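Local structure of cysteine synthase (Fusobacterium nucleatum subsp. nucleatum strain ATCC 25586, 5XEM) at residues I49-I54 with A82-V87. The protein is a pyridoxal 5'-phosphate enzyme that produces hydrogen sulfide and probably also makes L-cysteine from O-acetyl-L-serine and sulfide. Numbering follows the deposited sequence.
Sequences IALKMI and AMICAV
Ile84 reaches across from helix 76-88 and sets its terminal methyl against the backbone of helix 46-60 at Ala50 and Leu51. Its CD1 lies 3.3 Å from the N and 3.5 Å from the CA of Leu51, a van der Waals contact of the methyl with the backbone. The same methyl meets Ala50 CB at 3.6 Å and Leu51 CB at 3.8 Å and rests in the angle between them. Ala50, having no more than a methyl, lets the tip come in this far. The Ile84 side chain is stretched out, with CD1 nearly trans to CA (chi2 159°), which carries the methyl to the neighbouring helix. In Leu51, chi1 of -176° turns CG away from the backbone N that CD1 approaches, so it meets the methyl through CB while its side chain goes on to touch Ile11. Ile54 CG2 comes within 4.6 Å of Ile84 CG2, a looser approach, while Ile54 also packs on Leu81 and Lys88. Behind helix 76-88, the second subunit packs on Met83, Ala86 and Val87. Strand 68-72 links the two helices in the chain. Lys46, predicted to carry the cofactor but not attached to it in this structure, lies one turn before Ala50, and Asn76, a cofactor ligand, begins the other helix. This is apolar helix-helix packing within the fold type II architecture of the cysteine synthase family, near the cofactor site.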
ATOM      1  N   ILE A  49       8.672  12.984  -5.916  1.00  9.95           N
ATOM      2  CA  ILE A  49       8.985  14.421  -5.822  1.00 10.16           C
ATOM      3  C   ILE A  49       9.487  14.816  -4.445  1.00 10.56           C
ATOM      4  O   ILE A  49      10.375  15.679  -4.332  1.00 10.20           O
ATOM      5  CB  ILE A  49       7.841  15.360  -6.340  1.00 10.11           C
ATOM      6  CG1 ILE A  49       6.683  15.586  -5.350  1.00 10.21           C
ATOM      7  CG2 ILE A  49       7.374  14.896  -7.721  1.00 10.19           C
ATOM      8  CD1 ILE A  49       5.809  16.802  -5.733  1.00  9.86           C
ATOM      9  N   ALA A  50       8.945  14.186  -3.397  1.00 10.36           N
ATOM     10  CA  ALA A  50       9.460  14.384  -2.051  1.00 10.36           C
ATOM     11  C   ALA A  50      10.954  14.043  -1.999  1.00 10.69           C
ATOM     12  O   ALA A  50      11.754  14.804  -1.463  1.00 10.12           O
ATOM     13  CB  ALA A  50       8.681  13.537  -1.051  1.00 10.19           C
ATOM     14  N   LEU A  51      11.303  12.888  -2.558  1.00 11.22           N
ATOM     15  CA  LEU A  51      12.686  12.448  -2.565  1.00 11.99           C
ATOM     16  C   LEU A  51      13.558  13.408  -3.352  1.00 11.51           C
ATOM     17  O   LEU A  51      14.598  13.852  -2.861  1.00 11.41           O
ATOM     18  CB  LEU A  51      12.821  11.070  -3.171  1.00 12.53           C
ATOM     19  CG  LEU A  51      14.230  10.465  -3.135  1.00 13.85           C
ATOM     20  CD1 LEU A  51      14.759  10.397  -1.705  1.00 15.03           C
ATOM     21  CD2 LEU A  51      14.227   9.105  -3.810  1.00 14.48           C
ATOM     22  N   LYS A  52      13.159  13.727  -4.572  1.00 11.76           N
ATOM     23  CA  LYS A  52      14.022  14.575  -5.374  1.00 12.10           C
ATOM     24  C   LYS A  52      14.141  15.997  -4.822  1.00 11.73           C
ATOM     25  O   LYS A  52      15.248  16.559  -4.805  1.00 11.13           O
ATOM     26  CB  LYS A  52      13.616  14.605  -6.836  1.00 13.31           C
ATOM     27  CG  LYS A  52      14.724  15.264  -7.677  1.00 14.59           C
ATOM     28  CD  LYS A  52      14.567  15.113  -9.170  1.00 15.38           C
ATOM     29  CE  LYS A  52      15.707  15.773  -9.935  1.00 16.09           C
ATOM     30  NZ  LYS A  52      16.988  15.041  -9.827  1.00 15.42           N
ATOM     31  N   MET A  53      13.030  16.586  -4.368  1.00 10.81           N
ATOM     32  CA  MET A  53      13.099  17.928  -3.777  1.00 10.96           C
ATOM     33  C   MET A  53      14.011  17.943  -2.563  1.00 12.16           C
ATOM     34  O   MET A  53      14.831  18.883  -2.395  1.00 11.29           O
ATOM     35  CB  MET A  53      11.712  18.461  -3.424  1.00 11.21           C
ATOM     36  CG  MET A  53      10.858  18.737  -4.643  1.00 11.13           C
ATOM     37  SD  MET A  53       9.312  19.597  -4.268  1.00 11.53           S
ATOM     38  CE  MET A  53       8.453  18.383  -3.249  1.00 12.11           C
ATOM     39  N   ILE A  54      13.917  16.905  -1.727  1.00 11.34           N
ATOM     40  CA  ILE A  54      14.749  16.875  -0.525  1.00 12.61           C
ATOM     41  C   ILE A  54      16.208  16.620  -0.877  1.00 12.42           C
ATOM     42  O   ILE A  54      17.093  17.337  -0.404  1.00 12.11           O
ATOM     43  CB  ILE A  54      14.260  15.847   0.526  1.00 12.69           C
ATOM     44  CG1 ILE A  54      12.933  16.293   1.127  1.00 13.52           C
ATOM     45  CG2 ILE A  54      15.308  15.672   1.638  1.00 12.17           C
ATOM     46  CD1 ILE A  54      12.913  17.666   1.744  1.00 15.33           C
ATOM     47  N   ALA A  82       6.810  13.118   4.774  1.00  9.54           N
ATOM     48  CA  ALA A  82       6.833  12.596   6.150  1.00  9.68           C
ATOM     49  C   ALA A  82       7.653  11.295   6.251  1.00  9.92           C
ATOM     50  O   ALA A  82       8.475  11.129   7.144  1.00 10.13           O
ATOM     51  CB  ALA A  82       5.418  12.402   6.658  1.00  9.58           C
ATOM     52  N   MET A  83       7.452  10.405   5.287  1.00 10.99           N
ATOM     53  CA  MET A  83       8.125   9.102   5.270  1.00 11.67           C
ATOM     54  C   MET A  83       9.623   9.331   5.086  1.00 11.94           C
ATOM     55  O   MET A  83      10.460   8.751   5.801  1.00 11.48           O
ATOM     56  CB  MET A  83       7.557   8.257   4.147  1.00 12.50           C
ATOM     57  CG  MET A  83       8.248   6.928   3.963  1.00 13.92           C
ATOM     58  SD  MET A  83       7.668   6.063   2.494  1.00 16.01           S
ATOM     59  CE  MET A  83       8.386   7.139   1.250  1.00 15.61           C
ATOM     60  N   ILE A  84       9.981  10.198   4.139  1.00 12.02           N
ATOM     61  CA  ILE A  84      11.392  10.470   3.888  1.00 12.49           C
ATOM     62  C   ILE A  84      12.070  11.184   5.078  1.00 12.27           C
ATOM     63  O   ILE A  84      13.180  10.816   5.483  1.00 11.83           O
ATOM     64  CB  ILE A  84      11.575  11.222   2.586  1.00 13.48           C
ATOM     65  CG1 ILE A  84      11.250  10.270   1.421  1.00 14.64           C
ATOM     66  CG2 ILE A  84      12.999  11.790   2.495  1.00 14.19           C
ATOM     67  CD1 ILE A  84      10.911  11.012   0.148  1.00 15.14           C
ATOM     68  N   CYS A  85      11.370  12.143   5.668  1.00 11.88           N
ATOM     69  CA  CYS A  85      11.897  12.873   6.837  1.00 11.75           C
ATOM     70  C   CYS A  85      12.017  11.972   8.059  1.00 11.90           C
ATOM     71  O   CYS A  85      12.929  12.153   8.883  1.00 11.18           O
ATOM     72  CB  CYS A  85      11.052  14.089   7.152  1.00 11.78           C
ATOM     73  SG  CYS A  85      11.244  15.427   5.942  1.00 12.41           S
ATOM     74  N   ALA A  86      11.130  10.969   8.172  1.00 11.19           N
ATOM     75  CA  ALA A  86      11.279  10.006   9.240  1.00 11.48           C
ATOM     76  C   ALA A  86      12.627   9.262   9.126  1.00 11.66           C
ATOM     77  O   ALA A  86      13.355   9.183  10.124  1.00 11.93           O
ATOM     78  CB  ALA A  86      10.109   9.017   9.279  1.00 10.94           C
ATOM     79  N   VAL A  87      12.948   8.750   7.932  1.00 12.36           N
ATOM     80  CA  VAL A  87      14.201   8.012   7.658  1.00 12.99           C
ATOM     81  C   VAL A  87      15.420   8.924   7.905  1.00 13.12           C
ATOM     82  O   VAL A  87      16.428   8.528   8.526  1.00 12.92           O
ATOM     83  CB  VAL A  87      14.229   7.519   6.185  1.00 13.57           C
ATOM     84  CG1 VAL A  87      15.598   6.983   5.799  1.00 15.59           C
ATOM     85  CG2 VAL A  87      13.166   6.465   5.953  1.00 14.05           C
TER